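Local coordinates for protein SAM-dependent methyltransferase (Anabaena variabilis ATCC 29413, PDB 3GGD) that binds S-adenosyl-L-homocysteine and probably transfers the methyl group of S-adenosylmethionine to a substrate that is not established, at residues K155-T166 against P235-R245. Sequence-based numbering, arbitrary orientation.
Sequences KQGAMYLIELGT and PPAFWAVIKHR. With CO (cobalt (II) ion), chain C; SO4 (sulfate ion), chain I; EDO (1,2-ethanediol), chain N; EDO (1,2-ethanediol), chain R.
Met159, Leu161 and Glu163 exchange paired backbone hydrogen bonds with Ile242, Ala240 and Phe238, joining antiparallel strands 158-164 and 237-244 in the Rossmann-like methyltransferase sheet, where 237-244, antiparallel to both neighbours, lies between 158-164 and 211-217 (strand order 3-2-1-4-5-7-6). Gly165 N extends the ladder to Pro236 O, 3.0 Å, the donor lying above the carbonyl plane. Apolar contacts occupy both faces. On one, selenomethionine Met159 and Ile242 run side by side, CE meeting CD1 at 3.5 Å. On the other, chi1 of 172° swings the Tyr160 ring away from its own backbone N and lays CE1 3.6 Å from Trp239 CE3, the ring planes 33° apart, while Val241 CG2 reaches the tyrosine ring edge; Tyr160 OH is hydrogen-bonded to Asp46 and Arg49 of helix 43-50. With an alanine in place of Tyr160, a gap would probably open beside Trp239 and Val241, and Asp46 and Arg49 would lose their hydroxyl partner. Polar links gather where 237-244 ends beside the start of 158-164: one water accepts from Lys155 NZ and Lys243 NZ and donates to Lys155 O and His244 O. His244 NE2 binds the cobalt(II) ion at 2.0 Å, with Asp210 also a ligand, while His244 ND1 donates in the ring plane to the terminal carboxylate, Arg245 OXT, at 2.7 Å.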
ATOM      1  N   LYS A 155     -10.497  -3.549 -18.281  1.00 59.01           N
ATOM      2  CA  LYS A 155     -11.781  -4.195 -18.037  1.00 58.97           C
ATOM      3  C   LYS A 155     -11.674  -5.468 -17.226  1.00 59.97           C
ATOM      4  O   LYS A 155     -12.541  -5.728 -16.391  1.00 60.41           O
ATOM      5  CB  LYS A 155     -12.476  -4.532 -19.358  1.00 58.86           C
ATOM      6  CG  LYS A 155     -13.901  -5.116 -19.227  1.00 59.00           C
ATOM      7  CD  LYS A 155     -14.878  -4.087 -18.666  1.00 59.42           C
ATOM      8  CE  LYS A 155     -16.348  -4.590 -18.691  1.00 60.21           C
ATOM      9  NZ  LYS A 155     -16.458  -5.899 -18.032  1.00 58.29           N
ATOM     10  N   GLN A 156     -10.640  -6.268 -17.469  1.00 60.36           N
ATOM     11  CA  GLN A 156     -10.604  -7.603 -16.898  1.00 61.94           C
ATOM     12  C   GLN A 156      -9.916  -7.720 -15.573  1.00 60.59           C
ATOM     13  O   GLN A 156     -10.103  -8.707 -14.890  1.00 60.42           O
ATOM     14  CB  GLN A 156      -9.900  -8.575 -17.837  1.00 62.37           C
ATOM     15  CG  GLN A 156     -10.476  -8.710 -19.259  1.00 65.30           C
ATOM     16  CD  GLN A 156      -9.669  -9.783 -20.041  1.00 69.30           C
ATOM     17  OE1 GLN A 156      -9.451 -10.912 -19.534  1.00 77.24           O
ATOM     18  NE2 GLN A 156      -9.174  -9.419 -21.232  1.00 78.69           N
ATOM     19  N   GLY A 157      -9.082  -6.753 -15.230  1.00 59.45           N
ATOM     20  CA  GLY A 157      -8.406  -6.782 -13.943  1.00 60.06           C
ATOM     21  C   GLY A 157      -9.282  -6.530 -12.726  1.00 59.06           C
ATOM     22  O   GLY A 157     -10.248  -5.785 -12.813  1.00 59.35           O
ATOM     23  N   ALA A 158      -8.919  -7.136 -11.595  1.00 58.64           N
ATOM     24  CA  ALA A 158      -9.558  -6.836 -10.311  1.00 59.47           C
ATOM     25  C   ALA A 158      -8.454  -6.381  -9.354  1.00 60.26           C
ATOM     26  O   ALA A 158      -7.285  -6.754  -9.504  1.00 59.60           O
ATOM     27  CB  ALA A 158     -10.352  -8.054  -9.719  1.00 58.46           C
HETATM   28  N   MSE A 159      -8.842  -5.552  -8.382  1.00 60.49           N
HETATM   29  CA  MSE A 159      -7.921  -5.011  -7.402  1.00 61.28           C
HETATM   30  C   MSE A 159      -8.410  -5.311  -6.013  1.00 60.77           C
HETATM   31  O   MSE A 159      -9.559  -5.012  -5.683  1.00 59.91           O
HETATM   32  CB  MSE A 159      -7.785  -3.481  -7.513  1.00 60.05           C
HETATM   33  CG  MSE A 159      -6.998  -2.912  -6.385  1.00 61.82           C
HETATM   34 SE   MSE A 159      -6.368  -1.093  -6.643  0.75 65.94          SE
HETATM   35  CE  MSE A 159      -8.065  -0.174  -6.940  1.00 57.48           C
ATOM     36  N   TYR A 160      -7.514  -5.871  -5.205  1.00 59.86           N
ATOM     37  CA  TYR A 160      -7.724  -5.932  -3.783  1.00 60.16           C
ATOM     38  C   TYR A 160      -6.856  -4.834  -3.174  1.00 60.25           C
ATOM     39  O   TYR A 160      -5.659  -4.755  -3.467  1.00 59.31           O
ATOM     40  CB  TYR A 160      -7.252  -7.259  -3.182  1.00 59.40           C
ATOM     41  CG  TYR A 160      -7.279  -7.270  -1.635  1.00 58.81           C
ATOM     42  CD1 TYR A 160      -8.437  -7.585  -0.934  1.00 56.86           C
ATOM     43  CD2 TYR A 160      -6.135  -6.976  -0.889  1.00 59.77           C
ATOM     44  CE1 TYR A 160      -8.443  -7.635   0.464  1.00 57.53           C
ATOM     45  CE2 TYR A 160      -6.135  -7.004   0.509  1.00 57.96           C
ATOM     46  CZ  TYR A 160      -7.297  -7.334   1.170  1.00 58.96           C
ATOM     47  OH  TYR A 160      -7.263  -7.408   2.530  1.00 60.58           O
ATOM     48  N   LEU A 161      -7.464  -3.990  -2.352  1.00 60.36           N
ATOM     49  CA  LEU A 161      -6.693  -3.015  -1.578  1.00 61.72           C
ATOM     50  C   LEU A 161      -7.116  -3.041  -0.099  1.00 60.85           C
ATOM     51  O   LEU A 161      -8.267  -3.329   0.239  1.00 60.48           O
ATOM     52  CB  LEU A 161      -6.804  -1.598  -2.123  1.00 62.54           C
ATOM     53  CG  LEU A 161      -8.114  -0.794  -1.941  1.00 64.69           C
ATOM     54  CD1 LEU A 161      -7.825   0.730  -2.300  1.00 67.21           C
ATOM     55  CD2 LEU A 161      -9.229  -1.354  -2.776  1.00 64.09           C
ATOM     56  N   ILE A 162      -6.126  -2.807   0.763  1.00 61.11           N
ATOM     57  CA  ILE A 162      -6.338  -2.698   2.207  1.00 60.39           C
ATOM     58  C   ILE A 162      -5.580  -1.425   2.637  1.00 60.86           C
ATOM     59  O   ILE A 162      -4.422  -1.203   2.275  1.00 60.09           O
ATOM     60  CB  ILE A 162      -5.933  -3.987   2.965  1.00 61.01           C
ATOM     61  CG1 ILE A 162      -6.256  -3.817   4.463  1.00 60.75           C
ATOM     62  CG2 ILE A 162      -4.418  -4.387   2.665  1.00 57.61           C
ATOM     63  CD1 ILE A 162      -6.000  -5.064   5.365  1.00 59.63           C
ATOM     64  N   GLU A 163      -6.302  -0.561   3.336  1.00 60.75           N
ATOM     65  CA  GLU A 163      -5.836   0.761   3.691  1.00 60.39           C
ATOM     66  C   GLU A 163      -6.167   1.029   5.156  1.00 60.03           C
ATOM     67  O   GLU A 163      -6.941   0.301   5.763  1.00 59.45           O
ATOM     68  CB  GLU A 163      -6.561   1.797   2.800  1.00 60.51           C
ATOM     69  CG  GLU A 163      -6.234   1.661   1.320  1.00 60.90           C
ATOM     70  CD  GLU A 163      -4.781   1.941   1.000  1.00 64.04           C
ATOM     71  OE1 GLU A 163      -4.151   2.720   1.769  1.00 62.95           O
ATOM     72  OE2 GLU A 163      -4.252   1.348   0.003  1.00 64.97           O
ATOM     73  N   LEU A 164      -5.585   2.080   5.718  1.00 59.40           N
ATOM     74  CA  LEU A 164      -5.984   2.520   7.048  1.00 60.34           C
ATOM     75  C   LEU A 164      -7.308   3.214   6.852  1.00 60.50           C
ATOM     76  O   LEU A 164      -7.465   3.984   5.901  1.00 60.25           O
ATOM     77  CB  LEU A 164      -4.930   3.425   7.683  1.00 60.03           C
ATOM     78  CG  LEU A 164      -3.537   2.772   7.869  1.00 61.38           C
ATOM     79  CD1 LEU A 164      -2.587   3.635   8.732  1.00 62.17           C
ATOM     80  CD2 LEU A 164      -3.645   1.365   8.456  1.00 60.33           C
ATOM     81  N   GLY A 165      -8.260   2.914   7.728  1.00 60.88           N
ATOM     82  CA  GLY A 165      -9.615   3.395   7.584  1.00 61.64           C
ATOM     83  C   GLY A 165     -10.021   4.440   8.610  1.00 62.34           C
ATOM     84  O   GLY A 165      -9.185   5.000   9.341  1.00 62.78           O
ATOM     85  N   THR A 166     -11.313   4.733   8.623  1.00 62.27           N
ATOM     86  CA  THR A 166     -11.889   5.681   9.574  1.00 62.49           C
ATOM     87  C   THR A 166     -11.438   5.267  10.965  1.00 63.15           C
ATOM     88  O   THR A 166     -11.454   4.070  11.323  1.00 63.09           O
ATOM     89  CB  THR A 166     -13.430   5.666   9.498  1.00 62.06           C
ATOM     90  OG1 THR A 166     -13.797   5.948   8.151  1.00 62.66           O
ATOM     91  CG2 THR A 166     -14.069   6.705  10.450  1.00 58.61           C
ATOM     92  N   PRO A 235      -3.886  -0.611  13.880  1.00 60.92           N
ATOM     93  CA  PRO A 235      -4.892   0.390  13.513  1.00 61.48           C
ATOM     94  C   PRO A 235      -6.054  -0.175  12.677  1.00 61.98           C
ATOM     95  O   PRO A 235      -5.927  -1.237  12.051  1.00 61.78           O
ATOM     96  CB  PRO A 235      -4.099   1.401  12.678  1.00 61.42           C
ATOM     97  CG  PRO A 235      -2.888   0.638  12.184  1.00 61.65           C
ATOM     98  CD  PRO A 235      -2.573  -0.347  13.267  1.00 60.95           C
ATOM     99  N   PRO A 236      -7.190   0.542  12.658  1.00 62.68           N
ATOM    100  CA  PRO A 236      -8.351   0.066  11.901  1.00 61.85           C
ATOM    101  C   PRO A 236      -8.095   0.114  10.410  1.00 61.32           C
ATOM    102  O   PRO A 236      -7.464   1.059   9.909  1.00 60.59           O
ATOM    103  CB  PRO A 236      -9.466   1.022  12.312  1.00 62.52           C
ATOM    104  CG  PRO A 236      -8.774   2.270  12.790  1.00 63.15           C
ATOM    105  CD  PRO A 236      -7.460   1.813  13.367  1.00 63.08           C
ATOM    106  N   ALA A 237      -8.589  -0.917   9.719  1.00 60.64           N
ATOM    107  CA  ALA A 237      -8.393  -1.113   8.283  1.00 59.95           C
ATOM    108  C   ALA A 237      -9.717  -1.015   7.534  1.00 59.62           C
ATOM    109  O   ALA A 237     -10.802  -1.125   8.106  1.00 59.00           O
ATOM    110  CB  ALA A 237      -7.724  -2.468   8.009  1.00 59.90           C
ATOM    111  N   PHE A 238      -9.600  -0.753   6.247  1.00 59.05           N
ATOM    112  CA  PHE A 238     -10.692  -0.804   5.305  1.00 58.89           C
ATOM    113  C   PHE A 238     -10.129  -1.589   4.140  1.00 59.26           C
ATOM    114  O   PHE A 238      -9.014  -1.296   3.688  1.00 59.63           O
ATOM    115  CB  PHE A 238     -11.096   0.590   4.774  1.00 59.19           C
ATOM    116  CG  PHE A 238     -11.946   0.524   3.540  1.00 58.84           C
ATOM    117  CD1 PHE A 238     -13.279   0.237   3.627  1.00 62.61           C
ATOM    118  CD2 PHE A 238     -11.392   0.672   2.288  1.00 62.90           C
ATOM    119  CE1 PHE A 238     -14.059   0.122   2.515  1.00 61.97           C
ATOM    120  CE2 PHE A 238     -12.194   0.570   1.153  1.00 61.96           C
ATOM    121  CZ  PHE A 238     -13.529   0.272   1.296  1.00 61.21           C
ATOM    122  N   TRP A 239     -10.897  -2.553   3.632  1.00 59.63           N
ATOM    123  CA  TRP A 239     -10.474  -3.303   2.444  1.00 59.43           C
ATOM    124  C   TRP A 239     -11.637  -3.552   1.506  1.00 59.24           C
ATOM    125  O   TRP A 239     -12.820  -3.573   1.922  1.00 58.44           O
ATOM    126  CB  TRP A 239      -9.784  -4.653   2.812  1.00 59.26           C
ATOM    127  CG  TRP A 239     -10.659  -5.635   3.474  1.00 58.36           C
ATOM    128  CD1 TRP A 239     -10.790  -5.815   4.821  1.00 58.82           C
ATOM    129  CD2 TRP A 239     -11.537  -6.596   2.860  1.00 57.06           C
ATOM    130  NE1 TRP A 239     -11.682  -6.811   5.081  1.00 58.54           N
ATOM    131  CE2 TRP A 239     -12.151  -7.320   3.904  1.00 58.52           C
ATOM    132  CE3 TRP A 239     -11.849  -6.923   1.540  1.00 58.60           C
ATOM    133  CZ2 TRP A 239     -13.087  -8.336   3.676  1.00 59.90           C
ATOM    134  CZ3 TRP A 239     -12.770  -7.933   1.313  1.00 57.95           C
ATOM    135  CH2 TRP A 239     -13.368  -8.636   2.376  1.00 58.80           C
ATOM    136  N   ALA A 240     -11.285  -3.714   0.228  1.00 58.91           N
ATOM    137  CA  ALA A 240     -12.266  -3.979  -0.814  1.00 59.11           C
ATOM    138  C   ALA A 240     -11.638  -4.717  -1.996  1.00 59.11           C
ATOM    139  O   ALA A 240     -10.424  -4.625  -2.249  1.00 59.59           O
ATOM    140  CB  ALA A 240     -12.956  -2.642  -1.302  1.00 57.39           C
ATOM    141  N   VAL A 241     -12.480  -5.479  -2.691  1.00 58.92           N
ATOM    142  CA  VAL A 241     -12.123  -5.978  -4.015  1.00 58.44           C
ATOM    143  C   VAL A 241     -13.052  -5.254  -5.009  1.00 59.23           C
ATOM    144  O   VAL A 241     -14.285  -5.303  -4.863  1.00 58.28           O
ATOM    145  CB  VAL A 241     -12.300  -7.521  -4.157  1.00 58.86           C
ATOM    146  CG1 VAL A 241     -11.926  -7.935  -5.554  1.00 57.10           C
ATOM    147  CG2 VAL A 241     -11.451  -8.287  -3.103  1.00 54.95           C
ATOM    148  N   ILE A 242     -12.446  -4.588  -6.004  1.00 59.35           N
ATOM    149  CA  ILE A 242     -13.206  -3.844  -7.014  1.00 59.14           C
ATOM    150  C   ILE A 242     -12.816  -4.281  -8.431  1.00 59.79           C
ATOM    151  O   ILE A 242     -11.696  -4.763  -8.670  1.00 59.57           O
ATOM    152  CB  ILE A 242     -13.086  -2.295  -6.813  1.00 59.27           C
ATOM    153  CG1 ILE A 242     -11.687  -1.766  -7.221  1.00 59.85           C
ATOM    154  CG2 ILE A 242     -13.396  -1.921  -5.336  1.00 56.59           C
ATOM    155  CD1 ILE A 242     -11.575  -0.208  -7.209  1.00 56.70           C
ATOM    156  N   LYS A 243     -13.760  -4.138  -9.357  1.00 59.57           N
ATOM    157  CA  LYS A 243     -13.555  -4.480 -10.756  1.00 59.36           C
ATOM    158  C   LYS A 243     -14.427  -3.520 -11.599  1.00 58.90           C
ATOM    159  O   LYS A 243     -15.528  -3.158 -11.181  1.00 58.68           O
ATOM    160  CB  LYS A 243     -13.946  -5.926 -10.963  1.00 59.45           C
ATOM    161  CG  LYS A 243     -13.664  -6.508 -12.357  1.00 61.38           C
ATOM    162  CD  LYS A 243     -13.859  -8.015 -12.330  1.00 60.72           C
ATOM    163  CE  LYS A 243     -13.530  -8.684 -13.663  1.00 62.71           C
ATOM    164  NZ  LYS A 243     -14.617  -8.296 -14.632  1.00 66.48           N
ATOM    165  N   HIS A 244     -13.923  -3.075 -12.751  1.00 58.67           N
ATOM    166  CA  HIS A 244     -14.699  -2.155 -13.585  1.00 58.77           C
ATOM    167  C   HIS A 244     -16.101  -2.743 -13.845  1.00 59.64           C
ATOM    168  O   HIS A 244     -16.280  -3.956 -14.129  1.00 59.20           O
ATOM    169  CB  HIS A 244     -13.947  -1.762 -14.891  1.00 57.79           C
ATOM    170  CG  HIS A 244     -14.506  -0.549 -15.583  1.00 55.95           C
ATOM    171  ND1 HIS A 244     -15.728  -0.569 -16.208  1.00 53.01           N
ATOM    172  CD2 HIS A 244     -14.021   0.710 -15.752  1.00 55.05           C
ATOM    173  CE1 HIS A 244     -15.992   0.628 -16.716  1.00 53.53           C
ATOM    174  NE2 HIS A 244     -14.969   1.424 -16.473  1.00 54.42           N
ATOM    175  N   ARG A 245     -17.110  -1.881 -13.747  1.00 60.16           N
ATOM    176  CA  ARG A 245     -18.478  -2.301 -14.038  1.00 60.59           C
ATOM    177  C   ARG A 245     -18.627  -2.682 -15.512  1.00 60.48           C
ATOM    178  O   ARG A 245     -19.596  -3.357 -15.874  1.00 59.40           O
ATOM    179  CB  ARG A 245     -19.462  -1.171 -13.699  1.00 61.01           C
ATOM    180  CG  ARG A 245     -19.407  -0.003 -14.659  1.00 62.24           C
ATOM    181  CD  ARG A 245     -20.240   1.187 -14.154  1.00 63.37           C
ATOM    182  NE  ARG A 245     -20.251   2.267 -15.136  1.00 64.18           N
ATOM    183  CZ  ARG A 245     -21.083   3.303 -15.117  1.00 67.10           C
ATOM    184  NH1 ARG A 245     -21.958   3.454 -14.146  1.00 68.51           N
ATOM    185  NH2 ARG A 245     -21.038   4.206 -16.081  1.00 68.86           N
ATOM    186  OXT ARG A 245     -17.781  -2.324 -16.374  1.00 59.74           O
TER
HETATM  187 CO    CO C 246     -14.376   3.384 -16.587  1.00 49.62          CO
HETATM  188  S   SO4 I 252     -13.940  -9.731 -17.677  1.00136.84           S
HETATM  189  O1  SO4 I 252     -13.719 -10.710 -18.740  1.00138.09           O
HETATM  190  O2  SO4 I 252     -13.059 -10.044 -16.552  1.00137.54           O
HETATM  191  O3  SO4 I 252     -15.335  -9.750 -17.230  1.00136.78           O
HETATM  192  O4  SO4 I 252     -13.611  -8.418 -18.219  1.00137.76           O
HETATM  193  C1  EDO N 257      -9.096  -4.989 -22.443  1.00 66.75           C
HETATM  194  O1  EDO N 257      -9.624  -6.104 -21.733  1.00 62.60           O
HETATM  195  C2  EDO N 257      -9.774  -3.695 -21.985  1.00 67.39           C
HETATM  196  O2  EDO N 257      -9.068  -3.119 -20.843  1.00 65.02           O
HETATM  197  C1  EDO R 261     -14.727  -7.654   7.836  1.00 77.71           C
HETATM  198  O1  EDO R 261     -15.401  -6.565   8.447  1.00 78.43           O
HETATM  199  C2  EDO R 261     -13.260  -7.480   8.199  1.00 77.01           C
HETATM  200  O2  EDO R 261     -12.495  -8.458   7.526  1.00 75.24           O
HETATM  201  O   HOH W   1     -15.043  -5.786 -15.592  1.00 50.56           O
HETATM  202  O   HOH W   2     -11.352  -3.533 -13.827  1.00 49.07           O